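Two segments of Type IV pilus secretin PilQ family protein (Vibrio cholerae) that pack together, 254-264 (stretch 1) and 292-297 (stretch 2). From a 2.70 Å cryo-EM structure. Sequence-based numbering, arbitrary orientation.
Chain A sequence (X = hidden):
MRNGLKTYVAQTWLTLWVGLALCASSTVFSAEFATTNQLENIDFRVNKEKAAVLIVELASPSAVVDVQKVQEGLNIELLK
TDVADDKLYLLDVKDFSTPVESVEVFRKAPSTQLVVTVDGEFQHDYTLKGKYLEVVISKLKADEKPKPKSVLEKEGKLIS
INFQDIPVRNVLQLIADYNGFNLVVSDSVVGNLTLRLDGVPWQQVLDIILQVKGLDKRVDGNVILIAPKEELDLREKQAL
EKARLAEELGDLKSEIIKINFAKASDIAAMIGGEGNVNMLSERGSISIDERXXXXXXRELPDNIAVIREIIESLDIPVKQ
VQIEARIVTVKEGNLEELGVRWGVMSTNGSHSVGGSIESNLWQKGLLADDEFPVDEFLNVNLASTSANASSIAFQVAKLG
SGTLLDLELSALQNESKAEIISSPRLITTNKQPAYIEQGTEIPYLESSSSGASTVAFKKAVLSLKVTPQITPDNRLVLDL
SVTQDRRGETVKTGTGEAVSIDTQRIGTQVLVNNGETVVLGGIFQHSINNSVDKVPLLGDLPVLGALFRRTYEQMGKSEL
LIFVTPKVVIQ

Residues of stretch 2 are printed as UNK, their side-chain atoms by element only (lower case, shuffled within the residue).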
ATOM      1  N   SER A 254     -41.170   1.202 -39.667  1.00114.28           N
ATOM      2  CA  SER A 254     -40.990   1.911 -38.406  1.00114.28           C
ATOM      3  C   SER A 254     -42.267   2.648 -38.045  1.00114.28           C
ATOM      4  O   SER A 254     -42.832   3.350 -38.887  1.00114.28           O
ATOM      5  CB  SER A 254     -39.826   2.900 -38.500  1.00114.28           C
ATOM      6  OG  SER A 254     -40.099   3.913 -39.449  1.00114.28           O
ATOM      7  N   GLU A 255     -42.714   2.499 -36.799  1.00111.28           N
ATOM      8  CA  GLU A 255     -43.927   3.182 -36.350  1.00111.28           C
ATOM      9  C   GLU A 255     -43.981   3.195 -34.826  1.00111.28           C
ATOM     10  O   GLU A 255     -43.163   2.570 -34.148  1.00111.28           O
ATOM     11  CB  GLU A 255     -45.179   2.532 -36.940  1.00111.28           C
ATOM     12  CG  GLU A 255     -45.302   1.046 -36.692  1.00111.28           C
ATOM     13  CD  GLU A 255     -46.600   0.499 -37.236  1.00111.28           C
ATOM     14  OE1 GLU A 255     -47.621   1.206 -37.130  1.00111.28           O
ATOM     15  OE2 GLU A 255     -46.599  -0.627 -37.780  1.00111.28           O
ATOM     16  N   ILE A 256     -44.979   3.894 -34.289  1.00106.38           N
ATOM     17  CA  ILE A 256     -45.077   4.166 -32.859  1.00106.38           C
ATOM     18  C   ILE A 256     -46.336   3.527 -32.289  1.00106.38           C
ATOM     19  O   ILE A 256     -47.403   3.549 -32.913  1.00106.38           O
ATOM     20  CB  ILE A 256     -45.043   5.681 -32.565  1.00106.38           C
ATOM     21  CG1 ILE A 256     -46.140   6.410 -33.327  1.00106.38           C
ATOM     22  CG2 ILE A 256     -43.686   6.271 -32.920  1.00106.38           C
ATOM     23  CD1 ILE A 256     -45.853   7.870 -33.530  1.00106.38           C
ATOM     24  N   ILE A 257     -46.200   2.971 -31.088  1.00101.76           N
ATOM     25  CA  ILE A 257     -47.272   2.310 -30.355  1.00101.76           C
ATOM     26  C   ILE A 257     -47.531   3.096 -29.081  1.00101.76           C
ATOM     27  O   ILE A 257     -46.617   3.290 -28.271  1.00101.76           O
ATOM     28  CB  ILE A 257     -46.907   0.854 -30.014  1.00101.76           C
ATOM     29  CG1 ILE A 257     -46.283   0.163 -31.221  1.00101.76           C
ATOM     30  CG2 ILE A 257     -48.120   0.106 -29.534  1.00101.76           C
ATOM     31  CD1 ILE A 257     -45.881  -1.253 -30.963  1.00101.76           C
ATOM     32  N   LYS A 258     -48.769   3.533 -28.892  1.00100.87           N
ATOM     33  CA  LYS A 258     -49.131   4.300 -27.712  1.00100.87           C
ATOM     34  C   LYS A 258     -49.592   3.367 -26.604  1.00100.87           C
ATOM     35  O   LYS A 258     -50.398   2.465 -26.841  1.00100.87           O
ATOM     36  CB  LYS A 258     -50.222   5.318 -28.029  1.00100.87           C
ATOM     37  CG  LYS A 258     -50.483   6.238 -26.863  1.00100.87           C
ATOM     38  CD  LYS A 258     -51.347   7.424 -27.210  1.00100.87           C
ATOM     39  CE  LYS A 258     -51.358   8.401 -26.046  1.00100.87           C
ATOM     40  NZ  LYS A 258     -52.393   9.453 -26.200  1.00100.87           N
ATOM     41  N   ILE A 259     -49.092   3.600 -25.394  1.00 97.25           N
ATOM     42  CA  ILE A 259     -49.344   2.748 -24.239  1.00 97.25           C
ATOM     43  C   ILE A 259     -50.133   3.540 -23.208  1.00 97.25           C
ATOM     44  O   ILE A 259     -49.831   4.709 -22.954  1.00 97.25           O
ATOM     45  CB  ILE A 259     -48.027   2.229 -23.637  1.00 97.25           C
ATOM     46  CG1 ILE A 259     -47.286   1.385 -24.662  1.00 97.25           C
ATOM     47  CG2 ILE A 259     -48.283   1.429 -22.389  1.00 97.25           C
ATOM     48  CD1 ILE A 259     -45.957   0.935 -24.205  1.00 97.25           C
ATOM     49  N   ASN A 260     -51.149   2.911 -22.631  1.00 97.44           N
ATOM     50  CA  ASN A 260     -51.885   3.467 -21.508  1.00 97.44           C
ATOM     51  C   ASN A 260     -52.066   2.391 -20.451  1.00 97.44           C
ATOM     52  O   ASN A 260     -52.165   1.205 -20.769  1.00 97.44           O
ATOM     53  CB  ASN A 260     -53.246   4.016 -21.930  1.00 97.44           C
ATOM     54  CG  ASN A 260     -53.778   3.370 -23.194  1.00 97.44           C
ATOM     55  OD1 ASN A 260     -54.326   2.268 -23.162  1.00 97.44           O
ATOM     56  ND2 ASN A 260     -53.636   4.064 -24.313  1.00 97.44           N
ATOM     57  N   PHE A 261     -52.104   2.818 -19.191  1.00 94.28           N
ATOM     58  CA  PHE A 261     -52.255   2.025 -17.975  1.00 94.28           C
ATOM     59  C   PHE A 261     -50.972   1.326 -17.548  1.00 94.28           C
ATOM     60  O   PHE A 261     -50.946   0.750 -16.469  1.00 94.28           O
ATOM     61  CB  PHE A 261     -53.368   0.965 -18.067  1.00 94.28           C
ATOM     62  CG  PHE A 261     -54.738   1.537 -18.137  1.00 94.28           C
ATOM     63  CD1 PHE A 261     -55.233   2.301 -17.103  1.00 94.28           C
ATOM     64  CD2 PHE A 261     -55.543   1.296 -19.227  1.00 94.28           C
ATOM     65  CE1 PHE A 261     -56.497   2.824 -17.166  1.00 94.28           C
ATOM     66  CE2 PHE A 261     -56.806   1.817 -19.291  1.00 94.28           C
ATOM     67  CZ  PHE A 261     -57.283   2.581 -18.260  1.00 94.28           C
ATOM     68  N   ALA A 262     -49.904   1.368 -18.333  1.00 92.86           N
ATOM     69  CA  ALA A 262     -48.659   0.734 -17.940  1.00 92.86           C
ATOM     70  C   ALA A 262     -47.510   1.631 -18.360  1.00 92.86           C
ATOM     71  O   ALA A 262     -47.660   2.476 -19.241  1.00 92.86           O
ATOM     72  CB  ALA A 262     -48.516  -0.657 -18.561  1.00 92.86           C
ATOM     73  N   LYS A 263     -46.370   1.464 -17.704  1.00 93.08           N
ATOM     74  CA  LYS A 263     -45.187   2.225 -18.074  1.00 93.08           C
ATOM     75  C   LYS A 263     -44.554   1.636 -19.324  1.00 93.08           C
ATOM     76  O   LYS A 263     -44.403   0.422 -19.443  1.00 93.08           O
ATOM     77  CB  LYS A 263     -44.167   2.227 -16.941  1.00 93.08           C
ATOM     78  CG  LYS A 263     -44.655   2.784 -15.638  1.00 93.08           C
ATOM     79  CD  LYS A 263     -43.482   3.016 -14.710  1.00 93.08           C
ATOM     80  CE  LYS A 263     -43.943   3.343 -13.307  1.00 93.08           C
ATOM     81  NZ  LYS A 263     -44.580   2.174 -12.660  1.00 93.08           N
ATOM     82  N   ALA A 264     -44.165   2.509 -20.251  1.00 95.50           N
ATOM     83  CA  ALA A 264     -43.575   2.037 -21.495  1.00 95.50           C
ATOM     84  C   ALA A 264     -42.175   1.479 -21.291  1.00 95.50           C
ATOM     85  O   ALA A 264     -41.732   0.637 -22.072  1.00 95.50           O
ATOM     86  CB  ALA A 264     -43.548   3.161 -22.523  1.00 95.50           C
ATOM     87  N   UNK A 292     -44.253  11.208 -23.787  1.00 92.19           N
ATOM     88  CA  UNK A 292     -45.625  10.892 -24.153  1.00 92.19           C
ATOM     89  C   UNK A 292     -45.992   9.437 -23.894  1.00 92.19           C
ATOM     90  O   UNK A 292     -47.058   8.999 -24.332  1.00 92.19           O
ATOM     91  o   UNK A 292     -44.980  10.498 -26.453  1.00 92.19           O
ATOM     92  c   UNK A 292     -45.680  12.713 -25.882  1.00 92.19           C
ATOM     93  c   UNK A 292     -45.880  11.235 -25.624  1.00 92.19           C
ATOM     94  N   UNK A 293     -45.140   8.680 -23.201  1.00 91.23           N
ATOM     95  CA  UNK A 293     -45.405   7.282 -22.847  1.00 91.23           C
ATOM     96  C   UNK A 293     -45.680   6.442 -24.096  1.00 91.23           C
ATOM     97  O   UNK A 293     -46.780   5.932 -24.299  1.00 91.23           O
ATOM     98  c   UNK A 293     -46.566   7.184 -21.850  1.00 91.23           C
ATOM     99  o   UNK A 293     -45.718   5.097 -21.049  1.00 91.23           O
ATOM    100  n   UNK A 293     -47.914   5.427 -20.899  1.00 91.23           N
ATOM    101  c   UNK A 293     -46.697   5.806 -21.228  1.00 91.23           C
ATOM    102  N   UNK A 294     -44.661   6.319 -24.948  1.00 96.03           N
ATOM    103  CA  UNK A 294     -44.841   5.641 -26.225  1.00 96.03           C
ATOM    104  C   UNK A 294     -43.628   4.794 -26.569  1.00 96.03           C
ATOM    105  O   UNK A 294     -42.514   5.043 -26.109  1.00 96.03           O
ATOM    106  c   UNK A 294     -45.105   6.631 -27.361  1.00 96.03           C
ATOM    107  o   UNK A 294     -46.330   7.304 -27.167  1.00 96.03           O
ATOM    108  N   UNK A 295     -43.861   3.786 -27.402  1.00102.08           N
ATOM    109  CA  UNK A 295     -42.808   2.958 -27.963  1.00102.08           C
ATOM    110  C   UNK A 295     -42.634   3.276 -29.441  1.00102.08           C
ATOM    111  O   UNK A 295     -43.585   3.650 -30.125  1.00102.08           O
ATOM    112  c   UNK A 295     -43.122   1.475 -27.790  1.00102.08           C
ATOM    113  c   UNK A 295     -42.872   0.946 -26.384  1.00102.08           C
ATOM    114  c   UNK A 295     -43.273  -0.507 -26.276  1.00102.08           C
ATOM    115  c   UNK A 295     -41.420   1.128 -26.043  1.00102.08           C
ATOM    116  N   UNK A 296     -41.411   3.116 -29.930  1.00107.70           N
ATOM    117  CA  UNK A 296     -41.082   3.358 -31.330  1.00107.70           C
ATOM    118  C   UNK A 296     -40.337   2.132 -31.837  1.00107.70           C
ATOM    119  O   UNK A 296     -39.202   1.885 -31.426  1.00107.70           O
ATOM    120  c   UNK A 296     -39.821   6.773 -32.636  1.00107.70           C
ATOM    121  c   UNK A 296     -39.885   5.272 -32.800  1.00107.70           C
ATOM    122  c   UNK A 296     -38.541   4.754 -33.258  1.00107.70           C
ATOM    123  c   UNK A 296     -40.251   4.631 -31.467  1.00107.70           C
ATOM    124  N   UNK A 297     -40.978   1.350 -32.704  1.00112.40           N
ATOM    125  CA  UNK A 297     -40.482   0.035 -33.094  1.00112.40           C
ATOM    126  C   UNK A 297     -40.168   0.023 -34.584  1.00112.40           C
ATOM    127  O   UNK A 297     -40.857   0.667 -35.386  1.00112.40           O
ATOM    128  c   UNK A 297     -41.636  -1.193 -31.223  1.00112.40           C
ATOM    129  c   UNK A 297     -42.780  -2.060 -30.796  1.00112.40           C
ATOM    130  c   UNK A 297     -41.491  -1.075 -32.736  1.00112.40           C
ATOM    131  c   UNK A 297     -41.079  -2.401 -33.341  1.00112.40           C
TER

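Position 292 carries three side-chain atoms: one carbon bonded to both an oxygen and a second carbon. Its side chain makes no contact with stretch 1. That fork at the first carbon, with one polar arm, makes it Thr292. Its hydroxyl is hydrogen-bonded elsewhere in the structure, and a polar group with such a partner suits a partly exposed loop site.

Position 293 has two carbons in line, the second carrying one oxygen and one nitrogen: a short side chain ending in an amide. The nitrogen lies 3.4 Å from O of Ala262, and the oxygen 3.1 Å from N of Ala264. A carboxylate would offer no donor to the first of these, so the residue is Asn293. Its two weak hydrogen bonds, ND2 to the Ala262 carbonyl and the Ala264 amide to OD1, use both ends of the amide, while its own backbone O accepts a third, also weak, from N of Ile259 at 3.5 Å. Phi and psi are both positive (57/65), a left-handed conformation that asparagine tolerates better than most residues.

At position 294 the side chain is one carbon and then one oxygen, and the oxygen sits 4.3 Å from CG of Lys258. This identifies Ser294. Here the strand begins, opposite Lys258 in a non-hydrogen-bonded pair. A side chain this short fits a buried site beside the extended lysine chain.

Position 295 shows four carbons, forked at the second. One end carbon of the fork lies 3.7 Å from CD1 of Ile259, and the other 4.0 Å from O of Ala264. The pattern is that of leucine. Leu295 pairs with Ile257 through two backbone hydrogen bonds, each 2.9 Å from N to O: Ile257 N to Leu295 O, and Leu295 N to Ile257 O. A branched apolar chain suits this buried site.

Position 296 again has four carbons forked at the second, and one end carbon meets CG2 of Ile256 at 3.9 Å, so it is Leu296. It points to the same face as Ser294, and an apolar chain suits this buried site against Ile256. The two form a non-hydrogen-bonded pair, in which the backbones come close, 4.3 Å between their CA atoms.

Position 297 also has four carbons, but the fork is at the first, and one arm is two carbons long. The end carbon of that longer arm lies 3.2 Å from CD1 of Ile257, a tight approach; this is Ile297. A beta-branched apolar residue favours the extended backbone and packs well on Ile257. Its backbone bonds Glu255 in both directions, Glu255 N to Ile297 O at 3.0 Å and Ile297 N to Glu255 O at 2.9 Å.

The contact is thus an antiparallel strand pair extended by a polar clasp. Four main-chain hydrogen bonds between the strands fix the register, and a weak fifth, from Ile259 to Asn293, follows just beyond them. CA-H...O contacts, such as Ile256 CA to Leu295 O at 3.2 Å, fill in between the four. Leu295 and Ile297 share a face with Ile257, giving that side an apolar core, while Leu296 and Ile256 pack on the other. Beyond the strand, Asn293 ties its end to the turn that leads into the helix beginning at Ala264.

Stretch 2, residues 292-297: TNSLLI
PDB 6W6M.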